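Local coordinates for SnoaL-like domain-containing protein (Methylibium petroleiphilum PM1, PDB 3G16) that is of unknown function but has the cystatin-like fold of the SnoaL-like, NTF2-type proteins and holds an unidentified ligand in the crystal, at residues 28-41 / 52-64. Numbering follows the deposited sequence.
Sequences EAKMIACFVPEAVH and FRGAAQIAHRWRT
His41 and Phe52 form an antiparallel hydrogen-bonded pair, Phe52 N lying 2.8 Å from His41 O. Helix 28-32 crosses helix 55-64 at 139° with axes 8.6 Å apart. Beyond the hairpin, Gly54 N donates to Ala39 O and Ala55 N to Pro37 O; the latter carbonyl also takes a water that bridges to Ala56 N, tying the corner at Pro37 to the first turn of helix 55-64.

Ala55 and Ala59 face Ile32 and Met31, Ile32 CG1 lying 3.7 Å from Ala59 CB, consistent with that axis separation. Ile58 CD1 sits over one face of the Phe35 ring, 19° off its normal, a CH-pi contact. In one of its two conformers, extended beyond CG, Glu28 OE2 takes two donors from opposite faces of the carboxylate, a grip not certain for the other. His60 ND1 arrives on the syn side of Glu28 OE2 at 2.9 Å, nearly straight (171°), whereas Arg63 NH1 makes a salt bridge from above the plane; Arg63 NE turns to Glu67. His41, its CG anti to the backbone N, presents its ring face to the edge of Trp62 in an offset edge-to-face pair. The selenium of Met31 meets another part of the indole edge, a Met-aromatic contact, and Trp62 NE1 donates to Tyr19 OH.

With the unknown ligand beside Trp62, this helix-on-sheet packing is consistent with the pocket of the NTF2-like cone, where helices cover a curved sheet.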
loop_
_atom_site.group_PDB
_atom_site.type_symbol
_atom_site.label_atom_id
_atom_site.label_comp_id
_atom_site.label_asym_id
_atom_site.label_seq_id
_atom_site.Cartn_x
_atom_site.Cartn_y
_atom_site.Cartn_z
ATOM N N GLU A 28 22.746 7.596 -7.252
ATOM C CA GLU A 28 22.695 6.136 -7.327
ATOM C C GLU A 28 23.438 5.469 -6.182
ATOM O O GLU A 28 22.923 4.524 -5.594
ATOM C CB GLU A 28 23.165 5.616 -8.696
ATOM C CG GLU A 28 22.262 6.057 -9.890
ATOM C CD GLU A 28 22.600 5.347 -11.230
ATOM O OE1 GLU A 28 23.256 4.299 -11.196
ATOM O OE2 GLU A 28 22.150 5.809 -12.314
ATOM N N ALA A 29 24.614 5.965 -5.846
ATOM C CA ALA A 29 25.363 5.379 -4.746
ATOM C C ALA A 29 24.590 5.440 -3.423
ATOM O O ALA A 29 24.565 4.482 -2.647
ATOM C CB ALA A 29 26.754 6.081 -4.622
ATOM N N LYS A 30 23.952 6.574 -3.163
ATOM C CA LYS A 30 23.200 6.743 -1.919
ATOM C C LYS A 30 22.043 5.757 -1.902
ATOM O O LYS A 30 21.809 5.083 -0.878
ATOM C CB LYS A 30 22.675 8.178 -1.694
ATOM C CG LYS A 30 21.711 8.269 -0.488
ATOM C CD LYS A 30 21.239 9.701 -0.152
ATOM C CE LYS A 30 22.427 10.619 0.197
ATOM N NZ LYS A 30 22.053 12.043 0.590
HETATM N N MSE A 31 21.337 5.629 -3.017
HETATM C CA MSE A 31 20.211 4.700 -3.061
HETATM C C MSE A 31 20.680 3.246 -2.889
HETATM O O MSE A 31 20.099 2.471 -2.142
HETATM C CB MSE A 31 19.425 4.871 -4.356
HETATM C CG MSE A 31 18.635 6.135 -4.488
HETATM SE SE MSE A 31 17.611 6.207 -6.120
HETATM C CE MSE A 31 18.890 7.074 -7.317
ATOM N N ILE A 32 21.737 2.863 -3.595
ATOM C CA ILE A 32 22.219 1.496 -3.560
ATOM C C ILE A 32 22.577 1.054 -2.145
ATOM O O ILE A 32 22.351 -0.109 -1.760
ATOM C CB ILE A 32 23.440 1.353 -4.518
ATOM C CG1 ILE A 32 22.958 1.397 -5.967
ATOM C CG2 ILE A 32 24.214 0.061 -4.278
ATOM C CD1 ILE A 32 24.094 1.567 -7.034
ATOM N N ALA A 33 23.109 1.993 -1.356
ATOM C CA ALA A 33 23.530 1.703 0.019
ATOM C C ALA A 33 22.368 1.412 0.965
ATOM O O ALA A 33 22.572 0.953 2.090
ATOM C CB ALA A 33 24.363 2.850 0.553
ATOM N N CYS A 34 21.138 1.683 0.509
ATOM C CA CYS A 34 19.980 1.418 1.338
ATOM C C CYS A 34 19.376 0.034 1.169
ATOM O O CYS A 34 18.413 -0.310 1.853
ATOM C CB CYS A 34 18.874 2.410 0.974
ATOM S SG CYS A 34 19.325 4.133 1.385
ATOM N N PHE A 35 19.916 -0.715 0.206
ATOM C CA PHE A 35 19.414 -2.037 -0.139
ATOM C C PHE A 35 20.427 -3.147 -0.048
ATOM O O PHE A 35 21.618 -2.910 -0.259
ATOM C CB PHE A 35 19.026 -2.042 -1.630
ATOM C CG PHE A 35 17.853 -1.164 -1.982
ATOM C CD1 PHE A 35 16.550 -1.614 -1.808
ATOM C CD2 PHE A 35 18.031 0.110 -2.484
ATOM C CE1 PHE A 35 15.469 -0.822 -2.124
ATOM C CE2 PHE A 35 16.944 0.921 -2.789
ATOM C CZ PHE A 35 15.666 0.448 -2.627
ATOM N N VAL A 36 19.972 -4.361 0.190
ATOM C CA VAL A 36 20.814 -5.520 -0.099
ATOM C C VAL A 36 20.999 -5.516 -1.642
ATOM O O VAL A 36 20.095 -5.114 -2.384
ATOM C CB VAL A 36 20.254 -6.861 0.390
ATOM C CG1 VAL A 36 20.016 -6.797 1.921
ATOM C CG2 VAL A 36 18.968 -7.207 -0.294
ATOM N N PRO A 37 22.138 -5.986 -2.149
ATOM C CA PRO A 37 22.381 -5.914 -3.610
ATOM C C PRO A 37 21.319 -6.548 -4.474
ATOM O O PRO A 37 21.030 -6.025 -5.574
ATOM C CB PRO A 37 23.738 -6.608 -3.773
ATOM C CG PRO A 37 24.371 -6.535 -2.421
ATOM C CD PRO A 37 23.301 -6.482 -1.390
ATOM N N GLU A 38 20.742 -7.632 -4.010
ATOM C CA GLU A 38 19.756 -8.368 -4.767
ATOM C C GLU A 38 18.314 -7.889 -4.570
ATOM O O GLU A 38 17.378 -8.571 -5.025
ATOM C CB GLU A 38 19.878 -9.865 -4.417
ATOM C CG GLU A 38 19.414 -10.308 -3.006
ATOM C CD GLU A 38 20.409 -10.099 -1.818
ATOM O OE1 GLU A 38 21.443 -9.437 -1.948
ATOM O OE2 GLU A 38 20.102 -10.651 -0.727
ATOM N N ALA A 39 18.118 -6.755 -3.904
ATOM C CA ALA A 39 16.770 -6.283 -3.656
ATOM C C ALA A 39 15.974 -6.141 -4.952
ATOM O O ALA A 39 16.519 -5.775 -5.995
ATOM C CB ALA A 39 16.811 -4.909 -2.967
ATOM N N VAL A 40 14.681 -6.413 -4.844
ATOM C CA VAL A 40 13.756 -6.293 -5.987
ATOM C C VAL A 40 12.644 -5.304 -5.620
ATOM O O VAL A 40 12.100 -5.313 -4.507
ATOM C CB VAL A 40 13.163 -7.635 -6.402
ATOM C CG1 VAL A 40 12.258 -7.472 -7.648
ATOM C CG2 VAL A 40 14.267 -8.657 -6.720
ATOM N N HIS A 41 12.300 -4.439 -6.566
ATOM C CA HIS A 41 11.140 -3.530 -6.454
ATOM C C HIS A 41 10.074 -4.027 -7.428
ATOM O O HIS A 41 10.354 -4.259 -8.628
ATOM C CB HIS A 41 11.519 -2.123 -6.863
ATOM C CG HIS A 41 10.639 -1.034 -6.314
ATOM N ND1 HIS A 41 9.248 -1.049 -6.345
ATOM C CD2 HIS A 41 10.982 0.156 -5.788
ATOM C CE1 HIS A 41 8.797 0.093 -5.830
ATOM N NE2 HIS A 41 9.831 0.847 -5.477
ATOM N N PHE A 52 12.006 -4.293 -10.949
ATOM C CA PHE A 52 13.390 -3.767 -10.989
ATOM C C PHE A 52 14.250 -4.752 -10.188
ATOM O O PHE A 52 14.110 -4.890 -8.956
ATOM C CB PHE A 52 13.515 -2.368 -10.402
ATOM C CG PHE A 52 12.775 -1.276 -11.118
ATOM C CD1 PHE A 52 12.196 -1.465 -12.364
ATOM C CD2 PHE A 52 12.796 -0.006 -10.585
ATOM C CE1 PHE A 52 11.596 -0.410 -13.020
ATOM C CE2 PHE A 52 12.198 1.041 -11.254
ATOM C CZ PHE A 52 11.603 0.856 -12.471
ATOM N N ARG A 53 15.140 -5.438 -10.857
ATOM C CA ARG A 53 15.916 -6.513 -10.237
ATOM C C ARG A 53 17.304 -6.074 -9.828
ATOM O O ARG A 53 18.191 -5.919 -10.675
ATOM C CB ARG A 53 16.034 -7.672 -11.196
ATOM C CG ARG A 53 14.721 -8.282 -11.627
ATOM C CD ARG A 53 14.964 -9.149 -12.891
ATOM N NE ARG A 53 13.770 -9.868 -13.352
ATOM C CZ ARG A 53 12.799 -9.314 -14.048
ATOM N NH1 ARG A 53 12.857 -8.022 -14.485
ATOM N NH2 ARG A 53 11.787 -10.139 -14.376
ATOM N N GLY A 54 17.475 -5.844 -8.529
ATOM C CA GLY A 54 18.746 -5.476 -7.976
ATOM C C GLY A 54 18.818 -4.021 -7.589
ATOM O O GLY A 54 18.235 -3.132 -8.229
ATOM N N ALA A 55 19.535 -3.734 -6.502
ATOM C CA ALA A 55 19.669 -2.370 -6.032
ATOM C C ALA A 55 20.164 -1.412 -7.112
ATOM O O ALA A 55 19.729 -0.262 -7.190
ATOM C CB ALA A 55 20.641 -2.370 -4.833
ATOM N N ALA A 56 21.161 -1.859 -7.889
ATOM C CA ALA A 56 21.755 -0.970 -8.897
ATOM C C ALA A 56 20.729 -0.575 -9.947
ATOM O O ALA A 56 20.777 0.513 -10.509
ATOM C CB ALA A 56 22.983 -1.653 -9.568
ATOM N N GLN A 57 19.835 -1.491 -10.254
ATOM C CA GLN A 57 18.795 -1.258 -11.250
ATOM C C GLN A 57 17.720 -0.314 -10.723
ATOM O O GLN A 57 17.235 0.575 -11.440
ATOM C CB GLN A 57 18.181 -2.572 -11.701
ATOM C CG GLN A 57 19.078 -3.365 -12.660
ATOM C CD GLN A 57 20.472 -3.652 -12.107
ATOM O OE1 GLN A 57 20.634 -4.527 -11.197
ATOM N NE2 GLN A 57 21.482 -2.927 -12.605
ATOM N N ILE A 58 17.301 -0.506 -9.472
ATOM C CA ILE A 58 16.356 0.413 -8.861
ATOM C C ILE A 58 16.955 1.807 -8.925
ATOM O O ILE A 58 16.296 2.753 -9.368
ATOM C CB ILE A 58 16.114 -0.027 -7.385
ATOM C CG1 ILE A 58 15.406 -1.395 -7.307
ATOM C CG2 ILE A 58 15.307 1.040 -6.651
ATOM C CD1 ILE A 58 15.397 -2.022 -5.888
ATOM N N ALA A 59 18.217 1.962 -8.508
ATOM C CA ALA A 59 18.851 3.259 -8.444
ATOM C C ALA A 59 18.980 3.911 -9.822
ATOM O O ALA A 59 18.706 5.100 -9.994
ATOM C CB ALA A 59 20.245 3.131 -7.745
ATOM N N HIS A 60 19.396 3.116 -10.814
ATOM C CA HIS A 60 19.583 3.653 -12.156
ATOM C C HIS A 60 18.260 4.152 -12.724
ATOM O O HIS A 60 18.202 5.225 -13.364
ATOM C CB HIS A 60 20.195 2.579 -13.068
ATOM C CG HIS A 60 20.535 3.094 -14.428
ATOM N ND1 HIS A 60 21.354 4.192 -14.575
ATOM C CD2 HIS A 60 20.264 2.645 -15.679
ATOM C CE1 HIS A 60 21.562 4.409 -15.863
ATOM N NE2 HIS A 60 20.885 3.515 -16.551
ATOM N N ARG A 61 17.196 3.377 -12.511
ATOM C CA ARG A 61 15.913 3.718 -13.096
ATOM C C ARG A 61 15.308 4.953 -12.430
ATOM O O ARG A 61 14.767 5.815 -13.112
ATOM C CB ARG A 61 15.010 2.478 -13.119
ATOM C CG ARG A 61 15.579 1.423 -14.138
ATOM C CD ARG A 61 15.010 0.063 -14.038
ATOM N NE ARG A 61 15.887 -0.888 -14.705
ATOM C CZ ARG A 61 15.640 -2.200 -14.782
ATOM N NH1 ARG A 61 14.473 -2.706 -14.401
ATOM N NH2 ARG A 61 16.538 -3.010 -15.329
ATOM N N TRP A 62 15.483 5.101 -11.122
ATOM C CA TRP A 62 14.997 6.331 -10.487
ATOM C C TRP A 62 15.867 7.512 -10.907
ATOM O O TRP A 62 15.341 8.601 -11.098
ATOM C CB TRP A 62 14.916 6.227 -8.988
ATOM C CG TRP A 62 13.945 5.263 -8.436
ATOM C CD1 TRP A 62 14.103 4.542 -7.297
ATOM C CD2 TRP A 62 12.643 4.891 -8.956
ATOM N NE1 TRP A 62 13.009 3.760 -7.052
ATOM C CE2 TRP A 62 12.098 3.960 -8.048
ATOM C CE3 TRP A 62 11.864 5.255 -10.076
ATOM C CZ2 TRP A 62 10.841 3.388 -8.224
ATOM C CZ3 TRP A 62 10.585 4.679 -10.224
ATOM C CH2 TRP A 62 10.115 3.738 -9.312
ATOM N N ARG A 63 17.183 7.353 -11.095
ATOM C CA ARG A 63 17.990 8.448 -11.570
ATOM C C ARG A 63 17.470 8.904 -12.945
ATOM O O ARG A 63 17.334 10.111 -13.196
ATOM C CB ARG A 63 19.430 8.022 -11.690
ATOM C CG ARG A 63 20.289 9.126 -12.304
ATOM C CD ARG A 63 21.550 8.596 -12.725
ATOM N NE ARG A 63 22.328 9.539 -13.487
ATOM C CZ ARG A 63 23.285 9.134 -14.290
ATOM N NH1 ARG A 63 23.506 7.812 -14.431
ATOM N NH2 ARG A 63 23.996 10.033 -14.959
ATOM N N THR A 64 17.127 7.967 -13.818
ATOM C CA THR A 64 16.579 8.262 -15.129
ATOM C C THR A 64 15.278 9.060 -15.001
ATOM O O THR A 64 15.022 10.010 -15.748
ATOM C CB THR A 64 16.317 6.924 -15.867
ATOM O OG1 THR A 64 17.561 6.213 -16.009
ATOM C CG2 THR A 64 15.681 7.160 -17.227
HETATM O O HOH W 1 22.603 -4.374 -7.250
#